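Local coordinates for bifunctional protein FolD (Thermus thermophilus, PDB 6V6Y) that probably oxidises 5,10-methylenetetrahydrofolate with NADP+ and then hydrolyses the methenyl product to 10-formyltetrahydrofolate, as a homodimer, at residues A[126-140]-A[165-177]. Residues are numbered along the deposited sequence; the frame is centred on the assembly and turned at random.
Sequences RLWSGGKGLFPCTPL and NIVGKPLAGLLLR. With NAP (NADP nicotinamide-adenine-dinucleotide phosphate), chain B.
With CG of W128 anti to its own carbonyl carbon (chi1 -82°), the indole swings back over helix 168-177, and R177, extended from CG to NE, reaches the end of helix 121-129. G173 CA lies over one face of the indole, 3.6 Å from the centroid of the six-membered ring, a CH-pi contact. Beside it, L127 CD2 is 3.8 Å from G173 CA; the lack of a side chain at G173 lets both come this close. W128 CZ3 meets L176 CD1 at 3.5 Å; replacing W128 by an alanine is likely to open a gap over G173 and leave L176 CD1 without the ring it packs on. R177 NH2 donates to G131 O (2.8 Å), on a lone pair in the carbonyl plane, and to L127 O (3.0 Å), both acceptors near the guanidinium plane. This ties the end of helix 121-129, with its Schellman motif at G130, to helix 168-177, while F135 CE2 lies over one guanidinium face, the two planes steeply inclined at 77°. L174 inserts its two methyls between neighbours: CD2 against L127 and F135, CD1 against P139 and L140. P136 CG packs on P170 CB at 3.5 Å, and a water bridges T138 N and I166 O, near the NADP pocket that T138, I166 and V167 help line. K169 NZ bonds W128 O of the second subunit. In this Rossmann-type domain helix 168-177 packs on helices 121-129 and 137-148, its A172 touching strand 181-185.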
loop_
_atom_site.group_PDB
_atom_site.type_symbol
_atom_site.label_atom_id
_atom_site.label_comp_id
_atom_site.label_asym_id
_atom_site.label_seq_id
_atom_site.Cartn_x
_atom_site.Cartn_y
_atom_site.Cartn_z
ATOM N N ARG A 126 -5.726 5.396 -3.109
ATOM C CA ARG A 126 -6.873 4.719 -3.704
ATOM C C ARG A 126 -6.538 3.270 -4.047
ATOM O O ARG A 126 -7.385 2.379 -3.907
ATOM C CB ARG A 126 -7.350 5.481 -4.938
ATOM C CG ARG A 126 -8.199 6.718 -4.605
ATOM C CD ARG A 126 -9.591 6.326 -4.104
ATOM N NE ARG A 126 -10.400 7.497 -3.761
ATOM C CZ ARG A 126 -11.102 8.208 -4.647
ATOM N NH1 ARG A 126 -11.099 7.861 -5.931
ATOM N NH2 ARG A 126 -11.811 9.267 -4.252
ATOM N N LEU A 127 -5.310 3.016 -4.503
ATOM C CA LEU A 127 -4.925 1.663 -4.900
ATOM C C LEU A 127 -4.983 0.715 -3.712
ATOM O O LEU A 127 -5.588 -0.363 -3.784
ATOM C CB LEU A 127 -3.512 1.671 -5.485
ATOM C CG LEU A 127 -2.976 0.455 -6.234
ATOM C CD1 LEU A 127 -1.770 0.919 -7.034
ATOM C CD2 LEU A 127 -2.577 -0.702 -5.318
ATOM N N TRP A 128 -4.329 1.096 -2.618
ATOM C CA TRP A 128 -4.271 0.250 -1.438
ATOM C C TRP A 128 -5.580 0.225 -0.660
ATOM O O TRP A 128 -5.819 -0.736 0.071
ATOM C CB TRP A 128 -3.111 0.692 -0.546
ATOM C CG TRP A 128 -1.797 0.084 -1.047
ATOM C CD1 TRP A 128 -0.833 0.709 -1.777
ATOM C CD2 TRP A 128 -1.356 -1.275 -0.881
ATOM N NE1 TRP A 128 0.199 -0.163 -2.049
ATOM C CE2 TRP A 128 -0.100 -1.389 -1.522
ATOM C CE3 TRP A 128 -1.893 -2.400 -0.237
ATOM C CZ2 TRP A 128 0.629 -2.585 -1.542
ATOM C CZ3 TRP A 128 -1.171 -3.593 -0.255
ATOM C CH2 TRP A 128 0.078 -3.675 -0.904
ATOM N N SER A 129 -6.457 1.219 -0.834
ATOM C CA SER A 129 -7.752 1.217 -0.154
ATOM C C SER A 129 -8.858 0.510 -0.929
ATOM O O SER A 129 -9.959 0.349 -0.389
ATOM C CB SER A 129 -8.192 2.653 0.139
ATOM O OG SER A 129 -7.285 3.215 1.066
ATOM N N GLY A 130 -8.604 0.088 -2.170
ATOM C CA GLY A 130 -9.597 -0.624 -2.951
ATOM C C GLY A 130 -10.477 0.228 -3.843
ATOM O O GLY A 130 -11.403 -0.310 -4.461
ATOM N N GLY A 131 -10.226 1.531 -3.939
ATOM C CA GLY A 131 -11.030 2.410 -4.761
ATOM C C GLY A 131 -10.526 2.514 -6.193
ATOM O O GLY A 131 -9.678 1.745 -6.653
ATOM N N LYS A 132 -11.069 3.500 -6.907
ATOM C CA LYS A 132 -10.725 3.768 -8.297
ATOM C C LYS A 132 -9.631 4.832 -8.371
ATOM O O LYS A 132 -9.563 5.735 -7.527
ATOM C CB LYS A 132 -11.976 4.208 -9.069
ATOM C CG LYS A 132 -12.276 5.713 -8.990
ATOM C CD LYS A 132 -13.448 6.154 -9.896
ATOM C CE LYS A 132 -13.175 5.916 -11.384
ATOM N NZ LYS A 132 -14.438 5.641 -12.154
ATOM N N GLY A 133 -8.769 4.720 -9.376
ATOM C CA GLY A 133 -7.729 5.716 -9.566
ATOM C C GLY A 133 -6.862 5.389 -10.765
ATOM O O GLY A 133 -7.151 4.473 -11.538
ATOM N N LEU A 134 -5.779 6.153 -10.904
ATOM C CA LEU A 134 -4.755 5.894 -11.904
ATOM C C LEU A 134 -3.548 5.272 -11.208
ATOM O O LEU A 134 -2.932 5.905 -10.341
ATOM C CB LEU A 134 -4.377 7.193 -12.622
ATOM C CG LEU A 134 -5.480 7.942 -13.396
ATOM C CD1 LEU A 134 -5.047 9.351 -13.784
ATOM C CD2 LEU A 134 -5.856 7.165 -14.629
ATOM N N PHE A 135 -3.211 4.043 -11.583
ATOM C CA PHE A 135 -2.214 3.205 -10.922
ATOM C C PHE A 135 -0.949 3.067 -11.765
ATOM O O PHE A 135 -0.979 3.281 -12.985
ATOM C CB PHE A 135 -2.815 1.824 -10.656
ATOM C CG PHE A 135 -4.095 1.882 -9.891
ATOM C CD1 PHE A 135 -4.271 2.830 -8.888
ATOM C CD2 PHE A 135 -5.125 1.005 -10.167
ATOM C CE1 PHE A 135 -5.454 2.903 -8.190
ATOM C CE2 PHE A 135 -6.313 1.058 -9.449
ATOM C CZ PHE A 135 -6.483 2.008 -8.464
ATOM N N PRO A 136 0.190 2.720 -11.148
ATOM C CA PRO A 136 1.465 2.748 -11.886
ATOM C C PRO A 136 1.502 1.752 -13.046
ATOM O O PRO A 136 0.865 0.693 -13.026
ATOM C CB PRO A 136 2.501 2.414 -10.806
ATOM C CG PRO A 136 1.820 2.912 -9.487
ATOM C CD PRO A 136 0.402 2.464 -9.702
ATOM N N CYS A 137 2.257 2.117 -14.083
ATOM C CA CYS A 137 2.099 1.476 -15.388
ATOM C C CYS A 137 2.769 0.112 -15.450
ATOM O O CYS A 137 2.226 -0.811 -16.061
ATOM C CB CYS A 137 2.669 2.361 -16.494
ATOM S SG CYS A 137 1.840 3.919 -16.662
ATOM N N THR A 138 3.967 -0.028 -14.886
ATOM C CA THR A 138 4.596 -1.348 -14.930
ATOM C C THR A 138 3.794 -2.368 -14.144
ATOM O O THR A 138 3.517 -3.450 -14.686
ATOM C CB THR A 138 6.044 -1.269 -14.447
ATOM O OG1 THR A 138 6.760 -0.344 -15.268
ATOM C CG2 THR A 138 6.705 -2.645 -14.527
ATOM N N PRO A 139 3.364 -2.102 -12.906
ATOM C CA PRO A 139 2.518 -3.098 -12.229
ATOM C C PRO A 139 1.263 -3.438 -13.013
ATOM O O PRO A 139 0.923 -4.622 -13.151
ATOM C CB PRO A 139 2.190 -2.429 -10.877
ATOM C CG PRO A 139 3.240 -1.419 -10.652
ATOM C CD PRO A 139 3.713 -0.969 -12.020
ATOM N N LEU A 140 0.544 -2.429 -13.511
ATOM C CA LEU A 140 -0.615 -2.705 -14.356
ATOM C C LEU A 140 -0.228 -3.611 -15.507
ATOM O O LEU A 140 -0.960 -4.543 -15.853
ATOM C CB LEU A 140 -1.210 -1.400 -14.896
ATOM C CG LEU A 140 -2.043 -0.564 -13.918
ATOM C CD1 LEU A 140 -2.282 0.849 -14.473
ATOM C CD2 LEU A 140 -3.377 -1.256 -13.586
ATOM N N ASN A 165 8.502 2.152 -5.188
ATOM C CA ASN A 165 7.228 2.810 -5.473
ATOM C C ASN A 165 6.849 2.714 -6.953
ATOM O O ASN A 165 5.672 2.882 -7.307
ATOM C CB ASN A 165 7.297 4.295 -5.079
ATOM C CG ASN A 165 7.313 4.510 -3.576
ATOM O OD1 ASN A 165 6.729 3.736 -2.822
ATOM N ND2 ASN A 165 7.963 5.581 -3.134
ATOM N N ILE A 166 7.825 2.474 -7.828
ATOM C CA ILE A 166 7.532 2.380 -9.256
ATOM C C ILE A 166 7.034 0.992 -9.639
ATOM O O ILE A 166 6.198 0.865 -10.544
ATOM C CB ILE A 166 8.785 2.798 -10.040
ATOM C CG1 ILE A 166 9.026 4.298 -9.809
ATOM C CG2 ILE A 166 8.642 2.515 -11.548
ATOM C CD1 ILE A 166 10.474 4.688 -9.848
ATOM N N VAL A 167 7.495 -0.072 -8.960
ATOM C CA VAL A 167 7.093 -1.434 -9.332
ATOM C C VAL A 167 6.576 -2.255 -8.142
ATOM O O VAL A 167 5.383 -2.587 -8.070
ATOM C CB VAL A 167 8.258 -2.179 -10.022
ATOM C CG1 VAL A 167 7.807 -3.552 -10.451
ATOM C CG2 VAL A 167 8.791 -1.382 -11.209
ATOM N N GLY A 168 7.467 -2.627 -7.219
ATOM C CA GLY A 168 7.150 -3.715 -6.290
ATOM C C GLY A 168 5.922 -3.467 -5.429
ATOM O O GLY A 168 5.025 -4.318 -5.333
ATOM N N LYS A 169 5.856 -2.297 -4.793
ATOM C CA LYS A 169 4.743 -2.028 -3.883
ATOM C C LYS A 169 3.401 -1.847 -4.595
ATOM O O LYS A 169 2.423 -2.498 -4.189
ATOM C CB LYS A 169 5.091 -0.837 -2.986
ATOM C CG LYS A 169 6.212 -1.170 -2.012
ATOM C CD LYS A 169 6.336 -0.099 -0.927
ATOM C CE LYS A 169 7.005 1.140 -1.472
ATOM N NZ LYS A 169 7.576 1.966 -0.369
ATOM N N PRO A 170 3.253 -1.004 -5.622
ATOM C CA PRO A 170 1.959 -1.031 -6.329
ATOM C C PRO A 170 1.670 -2.412 -6.939
ATOM O O PRO A 170 0.508 -2.851 -6.940
ATOM C CB PRO A 170 2.095 0.071 -7.388
ATOM C CG PRO A 170 3.553 0.398 -7.466
ATOM C CD PRO A 170 4.173 0.017 -6.161
ATOM N N LEU A 171 2.697 -3.146 -7.391
ATOM C CA LEU A 171 2.450 -4.507 -7.867
ATOM C C LEU A 171 1.821 -5.364 -6.776
ATOM O O LEU A 171 0.797 -6.034 -7.001
ATOM C CB LEU A 171 3.738 -5.164 -8.365
ATOM C CG LEU A 171 3.445 -6.550 -8.976
ATOM C CD1 LEU A 171 2.281 -6.494 -9.994
ATOM C CD2 LEU A 171 4.673 -7.127 -9.624
ATOM N N ALA A 172 2.419 -5.353 -5.578
ATOM C CA ALA A 172 1.853 -6.139 -4.484
ATOM C C ALA A 172 0.400 -5.762 -4.234
ATOM O O ALA A 172 -0.457 -6.641 -4.071
ATOM C CB ALA A 172 2.686 -5.956 -3.216
ATOM N N GLY A 173 0.096 -4.458 -4.242
ATOM C CA GLY A 173 -1.281 -4.026 -4.052
ATOM C C GLY A 173 -2.216 -4.520 -5.142
ATOM O O GLY A 173 -3.342 -4.942 -4.862
ATOM N N LEU A 174 -1.773 -4.457 -6.406
ATOM C CA LEU A 174 -2.632 -4.921 -7.494
ATOM C C LEU A 174 -2.824 -6.435 -7.444
ATOM O O LEU A 174 -3.927 -6.932 -7.706
ATOM C CB LEU A 174 -2.057 -4.496 -8.848
ATOM C CG LEU A 174 -2.057 -2.984 -9.071
ATOM C CD1 LEU A 174 -1.512 -2.659 -10.469
ATOM C CD2 LEU A 174 -3.460 -2.384 -8.879
ATOM N N LEU A 175 -1.775 -7.189 -7.099
ATOM C CA LEU A 175 -1.931 -8.641 -7.003
ATOM C C LEU A 175 -2.909 -9.048 -5.907
ATOM O O LEU A 175 -3.625 -10.044 -6.058
ATOM C CB LEU A 175 -0.587 -9.300 -6.773
ATOM C CG LEU A 175 0.342 -9.188 -7.977
ATOM C CD1 LEU A 175 1.785 -9.489 -7.542
ATOM C CD2 LEU A 175 -0.125 -10.119 -9.094
ATOM N N LEU A 176 -2.961 -8.302 -4.795
ATOM C CA LEU A 176 -3.938 -8.629 -3.759
ATOM C C LEU A 176 -5.357 -8.486 -4.268
ATOM O O LEU A 176 -6.251 -9.236 -3.852
ATOM C CB LEU A 176 -3.767 -7.734 -2.532
ATOM C CG LEU A 176 -2.606 -8.069 -1.622
ATOM C CD1 LEU A 176 -2.368 -6.842 -0.765
ATOM C CD2 LEU A 176 -2.870 -9.344 -0.793
ATOM N N ARG A 177 -5.592 -7.510 -5.144
ATOM C CA ARG A 177 -6.914 -7.355 -5.729
ATOM C C ARG A 177 -7.297 -8.531 -6.615
ATOM O O ARG A 177 -8.491 -8.747 -6.848
ATOM C CB ARG A 177 -6.989 -6.076 -6.541
ATOM C CG ARG A 177 -6.917 -4.816 -5.748
ATOM C CD ARG A 177 -7.203 -3.713 -6.721
ATOM N NE ARG A 177 -7.171 -2.423 -6.092
ATOM C CZ ARG A 177 -7.815 -1.360 -6.558
ATOM N NH1 ARG A 177 -8.526 -1.458 -7.662
ATOM N NH2 ARG A 177 -7.748 -0.204 -5.912
HETATM P PA NAP B . 14.763 0.294 -7.147
HETATM O O1A NAP B . 15.813 1.010 -7.905
HETATM O O2A NAP B . 14.083 1.194 -6.189
HETATM O O5B NAP B . 15.401 -0.980 -6.398
HETATM C C5B NAP B . 14.866 -2.261 -6.641
HETATM C C4B NAP B . 14.722 -3.052 -5.346
HETATM O O4B NAP B . 15.329 -4.320 -5.487
HETATM C C3B NAP B . 15.372 -2.371 -4.154
HETATM O O3B NAP B . 14.375 -1.746 -3.379
HETATM C C2B NAP B . 16.088 -3.477 -3.391
HETATM O O2B NAP B . 15.511 -3.729 -2.127
HETATM C C1B NAP B . 15.943 -4.710 -4.275
HETATM N N9A NAP B . 17.263 -5.323 -4.523
HETATM C C8A NAP B . 18.312 -4.751 -5.194
HETATM N N7A NAP B . 19.343 -5.627 -5.207
HETATM C C5A NAP B . 18.966 -6.751 -4.558
HETATM C C6A NAP B . 19.628 -7.943 -4.288
HETATM N N6A NAP B . 20.880 -8.122 -4.701
HETATM N N1A NAP B . 18.980 -8.940 -3.589
HETATM C C2A NAP B . 17.682 -8.747 -3.165
HETATM N N3A NAP B . 17.030 -7.560 -3.437
HETATM C C4A NAP B . 17.662 -6.573 -4.120
HETATM O O3 NAP B . 13.711 -0.375 -8.166
HETATM P PN NAP B . 13.183 0.071 -9.620
HETATM O O1N NAP B . 13.132 1.549 -9.664
HETATM O O2N NAP B . 11.977 -0.724 -9.940
HETATM O O5D NAP B . 14.387 -0.424 -10.565
HETATM C C5D NAP B . 14.691 -1.799 -10.648
HETATM C C4D NAP B . 14.948 -2.202 -12.094
HETATM O O4D NAP B . 13.731 -2.290 -12.816
HETATM C C3D NAP B . 15.821 -1.173 -12.797
HETATM O O3D NAP B . 16.960 -1.803 -13.332
HETATM C C2D NAP B . 14.966 -0.626 -13.916
HETATM O O2D NAP B . 15.717 -0.533 -15.103
HETATM C C1D NAP B . 13.865 -1.657 -14.073
HETATM N N1N NAP B . 12.604 -1.014 -14.489
HETATM C C2N NAP B . 12.025 -1.393 -15.665
HETATM C C3N NAP B . 10.841 -0.803 -16.085
HETATM C C7N NAP B . 10.160 -1.306 -17.322
HETATM O O7N NAP B . 9.021 -0.629 -17.801
HETATM N N7N NAP B . 10.648 -2.382 -17.935
HETATM C C4N NAP B . 10.241 0.174 -15.301
HETATM C C5N NAP B . 10.839 0.550 -14.105
HETATM C C6N NAP B . 12.027 -0.054 -13.707
HETATM P P2B NAP B . 15.721 -2.724 -0.883
HETATM O O1X NAP B . 14.789 -1.543 -1.024
HETATM O O2X NAP B . 15.396 -3.465 0.392
HETATM O O3X NAP B . 17.151 -2.241 -0.848
HETATM O O HOH W 1 5.333 2.057 -12.942
#